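Side-chain contacts in probable starch synthase 4, chloroplastic/amyloplastic (Arabidopsis thaliana, PDB 6GNE), which belongs to the starch synthase family of GT-B glycosyltransferases and holds adenosine-5'-diphosphate and a glycan between its two Rossmann-like domains: residues C174-Y179 / V319-V324; I327-Y332 / Q449-A454. All coordinates share one frame; numbering follows the deposited sequence.

Interaction 1 (C174-Y179 / V319-V324); sequences CHNFEY and VPQKGV. With AC1 (4,6-dideoxy-4-{[(1S,4R,5S,6S)-4,5,6-trihydroxy-3-(hydroxymethyl)cyclohex-2-en-1-yl]amino}-alpha-D-glucopyranose), chain C; GLC (alpha-D-glucopyranose), chain B; ADP (adenosine-5'-diphosphate), chain F.
Asn176 and Gln321 meet through water. The two side chains run alongside one another in opposite senses, with their amide planes 79° apart, and Asn176 ND2 lies 3.5 Å from Gln321 OE1 at an angle too poor for a hydrogen bond. Water 1 joins them instead, accepting from Asn176 ND2 and donating to Gln321 OE1, while also accepting from N4A of AC1. Gln321 OE1 accepts a second hydrogen bond, from water 2, 2.6 Å away, which also donates to Glu178 OE1. The other half of the Gln321 amide makes a nearly straight bond to the ligand, NE2 to O2B of AC1 at 2.9 Å (173°). With CG anti to the backbone N (chi1 173°) and the chain extended beyond it, Gln321 reaches across to both waters and the sugar analogue. This is the interdomain cleft of a GT-B fold: residues 174-179 follow a strand of the N-terminal domain, residues 319-324 a strand of the C-terminal one, and AC1 and ADP lie between. His175 ND1 donates to O6B of AC1 (2.7 Å) in the plane of its ring, and Tyr179 lays one ring face against C3 of a glucose. Lys322 NZ grips ADP at O3B (2.9 Å) and O3A and also pairs with Glu397. Further out, Asn176 OD1 accepts from Glu178 N at 3.0 Å in an Asx turn, the donor standing above the carbonyl plane. A second link runs from Asn176 ND2 to the anti lone pair of Glu178 OE1. Behind His175, NE2 is hydrogen-bonded to His145 ND1.

Interaction 2 (I327-Y332 / Q449-A454); sequences IRHAIY and QGFNYA
His329 and Phe451 each bury about 51 Å² in this helix-helix contact, with Ala330 and Asn452 filling in beside them. The imidazole of His329 projects from helix 324-336 with CG anti to the backbone N, which carries its NE2 edge across to helix 448-464. There NE2 donates to Asn452 OD1 over 2.6 Å. The bond is well aimed at both ends: the oxygen lies in the ring plane of His329, and the nitrogen approaches in the carbonyl plane of Asn452, on a lone pair, with an N-H...O angle of 161°. The two side chains cross at about a right angle, yet their flat groups are turned only 35° from each other.

Phe451 supplies the apolar half. Its ring leans obliquely on Ala330, whose CB lies 3.5 Å from Phe451 CZ and equally near CE2. On the same ring CD2 comes within 4.0 Å of His329 CD2, an edge contact for the imidazole as the two side chains pass alongside each other. The short segments of the helices cross at -44°, their axes 10.7 Å apart at closest, and the backbones come nearest at Ala330 and Phe451. Both helices belong to the C-terminal Rossmann-like domain of the GT-B fold and pack on its parallel sheet: Ala330 and Phe451 also touch Ile391 of strand 389-392, and Phe443 meets the Phe451 ring roughly at right angles.

The contact is thus graded, apolar beside the sheet and polar toward the partly exposed His329 and Asn452. Because the bond needs a proton on NE2, it would be consistent with either the neutral NE2-H tautomer or a charged imidazole, and it would be expected to hold the ring in this orientation.

In the fold
From the N terminus, the chain passes the loop at 174-179 in the first Rossmann-like domain, finishes that domain and crosses to the second. Interaction 1 closes when strand 311-317 gives way to residues 319-324, a loop of about 140 residues that brings the two domains together across the ligand cleft. Helix 324-336 starts at once, and 327-332 on it opens interaction 2, which closes at helix 448-464 after the last strand of the second domain's parallel sheet, 441-443. The loops run in series, neither nested nor crossed. The centres of the two contacts lie about 20 Å apart, but they touch where Lys322 O packs against Ile327 CD1, joining cleft to outer helices.

Interaction 1 (C174-Y179 / V319-V324)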
loop_
_atom_site.group_PDB
_atom_site.type_symbol
_atom_site.label_atom_id
_atom_site.label_comp_id
_atom_site.label_asym_id
_atom_site.label_seq_id
_atom_site.Cartn_x
_atom_site.Cartn_y
_atom_site.Cartn_z
ATOM N N CYS A 174 -8.176 1.957 -6.938
ATOM C CA CYS A 174 -6.908 2.677 -7.237
ATOM C C CYS A 174 -6.291 3.184 -5.948
ATOM O O CYS A 174 -6.912 4.004 -5.226
ATOM C CB CYS A 174 -7.092 3.846 -8.219
ATOM S SG CYS A 174 -5.494 4.474 -8.818
ATOM N N HIS A 175 -5.091 2.676 -5.674
ATOM C CA HIS A 175 -4.323 2.990 -4.463
ATOM C C HIS A 175 -3.387 4.227 -4.651
ATOM O O HIS A 175 -2.819 4.758 -3.668
ATOM C CB HIS A 175 -3.456 1.801 -4.066
ATOM C CG HIS A 175 -4.214 0.557 -3.738
ATOM N ND1 HIS A 175 -4.252 0.036 -2.466
ATOM C CD2 HIS A 175 -4.889 -0.313 -4.521
ATOM C CE1 HIS A 175 -4.954 -1.078 -2.473
ATOM N NE2 HIS A 175 -5.360 -1.307 -3.707
ATOM N N ASN A 176 -3.191 4.651 -5.897
ATOM C CA ASN A 176 -2.514 5.913 -6.209
ATOM C C ASN A 176 -2.824 6.327 -7.639
ATOM O O ASN A 176 -2.320 5.718 -8.583
ATOM C CB ASN A 176 -0.978 5.785 -5.991
ATOM C CG ASN A 176 -0.227 7.105 -6.186
ATOM O OD1 ASN A 176 -0.815 8.112 -6.536
ATOM N ND2 ASN A 176 1.076 7.094 -5.965
ATOM N N PHE A 177 -3.630 7.377 -7.794
ATOM C CA PHE A 177 -4.040 7.864 -9.140
ATOM C C PHE A 177 -2.915 8.531 -9.925
ATOM O O PHE A 177 -3.095 8.917 -11.056
ATOM C CB PHE A 177 -5.228 8.816 -9.049
ATOM C CG PHE A 177 -6.543 8.140 -8.775
ATOM C CD1 PHE A 177 -7.280 7.584 -9.794
ATOM C CD2 PHE A 177 -7.064 8.094 -7.486
ATOM C CE1 PHE A 177 -8.493 6.970 -9.538
ATOM C CE2 PHE A 177 -8.291 7.512 -7.228
ATOM C CZ PHE A 177 -9.009 6.939 -8.253
ATOM N N GLU A 178 -1.763 8.710 -9.317
ATOM C CA GLU A 178 -0.577 9.070 -10.064
ATOM C C GLU A 178 -0.235 8.043 -11.119
ATOM O O GLU A 178 0.216 8.396 -12.183
ATOM C CB GLU A 178 0.592 9.240 -9.105
ATOM C CG GLU A 178 1.837 9.849 -9.749
ATOM C CD GLU A 178 3.074 9.753 -8.872
ATOM O OE1 GLU A 178 3.004 9.047 -7.783
ATOM O OE2 GLU A 178 4.072 10.434 -9.312
ATOM N N TYR A 179 -0.430 6.767 -10.808
ATOM C CA TYR A 179 -0.022 5.684 -11.717
ATOM C C TYR A 179 -1.186 5.170 -12.528
ATOM O O TYR A 179 -1.958 4.366 -12.057
ATOM C CB TYR A 179 0.670 4.562 -10.941
ATOM C CG TYR A 179 1.892 5.056 -10.200
ATOM C CD1 TYR A 179 2.873 5.844 -10.861
ATOM C CD2 TYR A 179 2.099 4.737 -8.837
ATOM C CE1 TYR A 179 3.990 6.325 -10.178
ATOM C CE2 TYR A 179 3.235 5.201 -8.145
ATOM C CZ TYR A 179 4.168 5.989 -8.809
ATOM O OH TYR A 179 5.266 6.438 -8.163
ATOM N N VAL A 319 10.883 8.628 -2.422
ATOM C CA VAL A 319 10.395 9.189 -3.696
ATOM C C VAL A 319 9.727 10.532 -3.396
ATOM O O VAL A 319 9.293 10.757 -2.283
ATOM C CB VAL A 319 9.396 8.202 -4.392
ATOM C CG1 VAL A 319 10.087 6.871 -4.687
ATOM C CG2 VAL A 319 8.142 7.929 -3.540
ATOM N N PRO A 320 9.620 11.431 -4.387
ATOM C CA PRO A 320 9.036 12.764 -4.105
ATOM C C PRO A 320 7.751 12.777 -3.314
ATOM O O PRO A 320 7.562 13.669 -2.503
ATOM C CB PRO A 320 8.800 13.334 -5.486
ATOM C CG PRO A 320 9.863 12.698 -6.348
ATOM C CD PRO A 320 10.234 11.377 -5.730
ATOM N N GLN A 321 6.878 11.789 -3.524
ATOM C CA GLN A 321 5.598 11.738 -2.828
ATOM C C GLN A 321 5.761 11.872 -1.302
ATOM O O GLN A 321 4.929 12.533 -0.619
ATOM C CB GLN A 321 4.877 10.444 -3.165
ATOM C CG GLN A 321 3.593 10.178 -2.376
ATOM C CD GLN A 321 3.068 8.774 -2.535
ATOM O OE1 GLN A 321 3.321 8.136 -3.554
ATOM N NE2 GLN A 321 2.337 8.277 -1.514
ATOM N N LYS A 322 6.821 11.261 -0.784
ATOM C CA LYS A 322 7.036 11.136 0.649
ATOM C C LYS A 322 7.688 12.372 1.313
ATOM O O LYS A 322 7.945 12.362 2.518
ATOM C CB LYS A 322 7.889 9.892 0.907
ATOM C CG LYS A 322 7.264 8.621 0.367
ATOM C CD LYS A 322 5.964 8.253 1.096
ATOM C CE LYS A 322 5.489 6.877 0.702
ATOM N NZ LYS A 322 4.098 6.609 1.117
ATOM N N GLY A 323 7.932 13.423 0.529
ATOM C CA GLY A 323 8.502 14.654 1.036
ATOM C C GLY A 323 9.966 14.445 1.438
ATOM O O GLY A 323 10.336 14.657 2.586
ATOM N N VAL A 324 10.780 13.995 0.495
ATOM C CA VAL A 324 12.162 13.643 0.805
ATOM C C VAL A 324 13.038 14.807 1.273
ATOM O O VAL A 324 13.981 14.574 2.044
ATOM C CB VAL A 324 12.890 12.940 -0.361
ATOM C CG1 VAL A 324 12.451 11.470 -0.390
ATOM C CG2 VAL A 324 12.718 13.681 -1.687
HETATM C C1 AC1 C . 2.656 0.768 -6.553
HETATM O O2 AC1 C . 0.555 1.251 -7.664
HETATM C C2 AC1 C . 1.166 1.073 -6.375
HETATM C C4A AC1 C . -1.393 3.755 -0.009
HETATM C C3 AC1 C . 0.944 2.278 -5.446
HETATM O O3 AC1 C . -0.469 2.440 -5.296
HETATM C C4 AC1 C . 1.648 2.039 -4.106
HETATM N N4A AC1 C . 1.440 3.097 -3.101
HETATM C C5 AC1 C . 3.129 1.836 -4.439
HETATM O O5 AC1 C . 3.277 0.681 -5.269
HETATM C C6 AC1 C . 3.994 1.574 -3.219
HETATM C C1B AC1 C . 0.132 3.464 -2.540
HETATM C C2B AC1 C . 0.135 4.793 -1.743
HETATM O O2B AC1 C . 1.351 5.550 -1.894
HETATM C C3B AC1 C . -0.184 4.643 -0.259
HETATM O O3B AC1 C . -0.556 5.936 0.210
HETATM O O4 AC1 C . -1.565 3.588 1.400
HETATM C C5B AC1 C . -1.265 2.436 -0.712
HETATM C C7B AC1 C . -0.525 2.304 -1.818
HETATM C C6B AC1 C . -2.036 1.241 -0.202
HETATM O O6B AC1 C . -3.447 1.473 -0.289
HETATM C C1 GLC B . 5.967 1.616 -10.605
HETATM C C2 GLC B . 4.622 0.900 -10.711
HETATM C C3 GLC B . 3.627 1.477 -9.707
HETATM C C4 GLC B . 4.214 1.315 -8.310
HETATM C C5 GLC B . 5.529 2.076 -8.243
HETATM C C6 GLC B . 6.202 1.884 -6.890
HETATM O O2 GLC B . 4.144 0.984 -12.053
HETATM O O3 GLC B . 2.376 0.803 -9.775
HETATM O O4 GLC B . 3.293 1.783 -7.328
HETATM O O5 GLC B . 6.429 1.597 -9.255
HETATM O O6 GLC B . 7.524 2.432 -6.939
HETATM P PB ADP F . 3.547 3.235 0.003
HETATM O O1B ADP F . 2.453 2.314 -0.450
HETATM O O2B ADP F . 4.929 2.653 0.069
HETATM O O3B ADP F . 3.530 4.524 -0.785
HETATM P PA ADP F . 2.300 2.815 2.570
HETATM O O1A ADP F . 2.444 3.532 3.881
HETATM O O2A ADP F . 0.882 2.654 2.085
HETATM O O3A ADP F . 3.216 3.630 1.526
HETATM O "O5'" ADP F . 2.952 1.349 2.631
HETATM C "C5'" ADP F . 4.320 1.136 2.984
HETATM C "C4'" ADP F . 4.627 -0.284 3.494
HETATM O "O4'" ADP F . 5.940 -0.679 3.070
HETATM C "C3'" ADP F . 4.682 -0.381 5.005
HETATM O "O3'" ADP F . 4.382 -1.713 5.384
HETATM C "C2'" ADP F . 6.127 -0.101 5.327
HETATM O "O2'" ADP F . 6.529 -0.638 6.574
HETATM C "C1'" ADP F . 6.811 -0.805 4.193
HETATM N N9 ADP F . 8.121 -0.224 3.828
HETATM C C8 ADP F . 8.345 0.884 3.111
HETATM N N7 ADP F . 9.672 1.075 2.936
HETATM C C5 ADP F . 10.321 0.071 3.547
HETATM C C6 ADP F . 11.744 -0.340 3.761
HETATM N N6 ADP F . 12.755 0.415 3.263
HETATM N N1 ADP F . 11.967 -1.482 4.471
HETATM C C2 ADP F . 10.937 -2.208 4.978
HETATM N N3 ADP F . 9.644 -1.880 4.822
HETATM C C4 ADP F . 9.285 -0.777 4.135
HETATM O O HOH W 1 2.776 5.309 -4.397
HETATM O O HOH W 2 4.678 8.508 -5.791
#

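Interaction 2 (I327-Y332 / Q449-A454)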
loop_
_atom_site.group_PDB
_atom_site.type_symbol
_atom_site.label_atom_id
_atom_site.label_comp_id
_atom_site.label_asym_id
_atom_site.label_seq_id
_atom_site.Cartn_x
_atom_site.Cartn_y
_atom_site.Cartn_z
ATOM N N ILE A 327 12.230 14.998 4.857
ATOM C CA ILE A 327 12.872 13.904 5.556
ATOM C C ILE A 327 14.350 14.235 5.785
ATOM O O ILE A 327 14.853 14.091 6.899
ATOM C CB ILE A 327 12.736 12.585 4.804
ATOM C CG1 ILE A 327 11.259 12.151 4.823
ATOM C CG2 ILE A 327 13.562 11.500 5.454
ATOM C CD1 ILE A 327 10.899 11.022 3.881
ATOM N N ARG A 328 15.032 14.675 4.730
ATOM C CA ARG A 328 16.392 15.170 4.850
ATOM C C ARG A 328 16.527 16.222 5.967
ATOM O O ARG A 328 17.409 16.092 6.816
ATOM C CB ARG A 328 16.847 15.768 3.546
ATOM C CG ARG A 328 18.295 16.226 3.541
ATOM C CD ARG A 328 18.617 17.138 2.391
ATOM N NE ARG A 328 20.043 17.022 2.075
ATOM C CZ ARG A 328 21.038 17.676 2.698
ATOM N NH1 ARG A 328 22.302 17.487 2.304
ATOM N NH2 ARG A 328 20.793 18.509 3.719
ATOM N N HIS A 329 15.656 17.230 5.965
ATOM C CA HIS A 329 15.684 18.280 6.973
ATOM C C HIS A 329 15.491 17.730 8.365
ATOM O O HIS A 329 16.159 18.134 9.299
ATOM C CB HIS A 329 14.628 19.356 6.707
ATOM C CG HIS A 329 14.505 20.362 7.813
ATOM N ND1 HIS A 329 15.526 21.219 8.144
ATOM C CD2 HIS A 329 13.495 20.629 8.681
ATOM C CE1 HIS A 329 15.145 21.987 9.155
ATOM N NE2 HIS A 329 13.913 21.652 9.499
ATOM N N ALA A 330 14.559 16.804 8.504
ATOM C CA ALA A 330 14.214 16.210 9.796
ATOM C C ALA A 330 15.380 15.487 10.448
ATOM O O ALA A 330 15.440 15.435 11.666
ATOM C CB ALA A 330 13.046 15.248 9.635
ATOM N N ILE A 331 16.281 14.923 9.640
ATOM C CA ILE A 331 17.435 14.266 10.186
ATOM C C ILE A 331 18.244 15.282 10.998
ATOM O O ILE A 331 18.538 15.051 12.179
ATOM C CB ILE A 331 18.315 13.623 9.102
ATOM C CG1 ILE A 331 17.613 12.413 8.491
ATOM C CG2 ILE A 331 19.659 13.159 9.678
ATOM C CD1 ILE A 331 18.192 11.979 7.147
ATOM N N TYR A 332 18.574 16.396 10.367
ATOM C CA TYR A 332 19.402 17.420 11.000
ATOM C C TYR A 332 18.688 18.140 12.125
ATOM O O TYR A 332 19.294 18.461 13.131
ATOM C CB TYR A 332 19.945 18.433 9.962
ATOM C CG TYR A 332 20.848 17.796 8.955
ATOM C CD1 TYR A 332 22.172 17.610 9.232
ATOM C CD2 TYR A 332 20.342 17.333 7.722
ATOM C CE1 TYR A 332 23.012 17.018 8.306
ATOM C CE2 TYR A 332 21.166 16.739 6.770
ATOM C CZ TYR A 332 22.510 16.583 7.066
ATOM O OH TYR A 332 23.385 16.007 6.171
ATOM N N GLN A 449 9.672 25.363 7.962
ATOM C CA GLN A 449 8.973 26.125 8.982
ATOM C C GLN A 449 7.767 25.322 9.560
ATOM O O GLN A 449 7.650 25.151 10.771
ATOM C CB GLN A 449 8.508 27.452 8.377
ATOM C CG GLN A 449 8.464 28.636 9.308
ATOM C CD GLN A 449 7.081 29.331 9.312
ATOM O OE1 GLN A 449 6.882 30.435 8.741
ATOM N NE2 GLN A 449 6.113 28.668 9.954
ATOM N N GLY A 450 6.899 24.803 8.686
ATOM C CA GLY A 450 5.744 24.052 9.120
ATOM C C GLY A 450 6.143 22.810 9.888
ATOM O O GLY A 450 5.638 22.561 10.999
ATOM N N PHE A 451 7.063 22.042 9.300
ATOM C CA PHE A 451 7.544 20.824 9.917
ATOM C C PHE A 451 8.182 21.106 11.284
ATOM O O PHE A 451 7.908 20.381 12.257
ATOM C CB PHE A 451 8.521 20.061 8.956
ATOM C CG PHE A 451 9.071 18.783 9.536
ATOM C CD1 PHE A 451 8.365 17.612 9.429
ATOM C CD2 PHE A 451 10.266 18.780 10.272
ATOM C CE1 PHE A 451 8.797 16.437 10.011
ATOM C CE2 PHE A 451 10.731 17.600 10.868
ATOM C CZ PHE A 451 9.977 16.419 10.722
ATOM N N ASN A 452 9.029 22.139 11.359
ATOM C CA ASN A 452 9.722 22.529 12.627
ATOM C C ASN A 452 8.792 22.734 13.809
ATOM O O ASN A 452 9.067 22.259 14.902
ATOM C CB ASN A 452 10.589 23.767 12.446
ATOM C CG ASN A 452 11.883 23.493 11.659
ATOM O OD1 ASN A 452 12.197 22.356 11.287
ATOM N ND2 ASN A 452 12.627 24.541 11.373
ATOM N N TYR A 453 7.673 23.412 13.593
ATOM C CA TYR A 453 6.719 23.661 14.673
ATOM C C TYR A 453 6.103 22.370 15.203
ATOM O O TYR A 453 5.991 22.208 16.414
ATOM C CB TYR A 453 5.645 24.669 14.244
ATOM C CG TYR A 453 4.767 25.162 15.382
ATOM C CD1 TYR A 453 5.344 25.715 16.550
ATOM C CD2 TYR A 453 3.346 25.054 15.316
ATOM C CE1 TYR A 453 4.550 26.157 17.593
ATOM C CE2 TYR A 453 2.549 25.490 16.359
ATOM C CZ TYR A 453 3.152 26.048 17.488
ATOM O OH TYR A 453 2.381 26.501 18.535
ATOM N N ALA A 454 5.744 21.438 14.325
ATOM C CA ALA A 454 5.277 20.130 14.781
ATOM C C ALA A 454 6.367 19.344 15.527
ATOM O O ALA A 454 6.096 18.743 16.565
ATOM C CB ALA A 454 4.739 19.308 13.626
#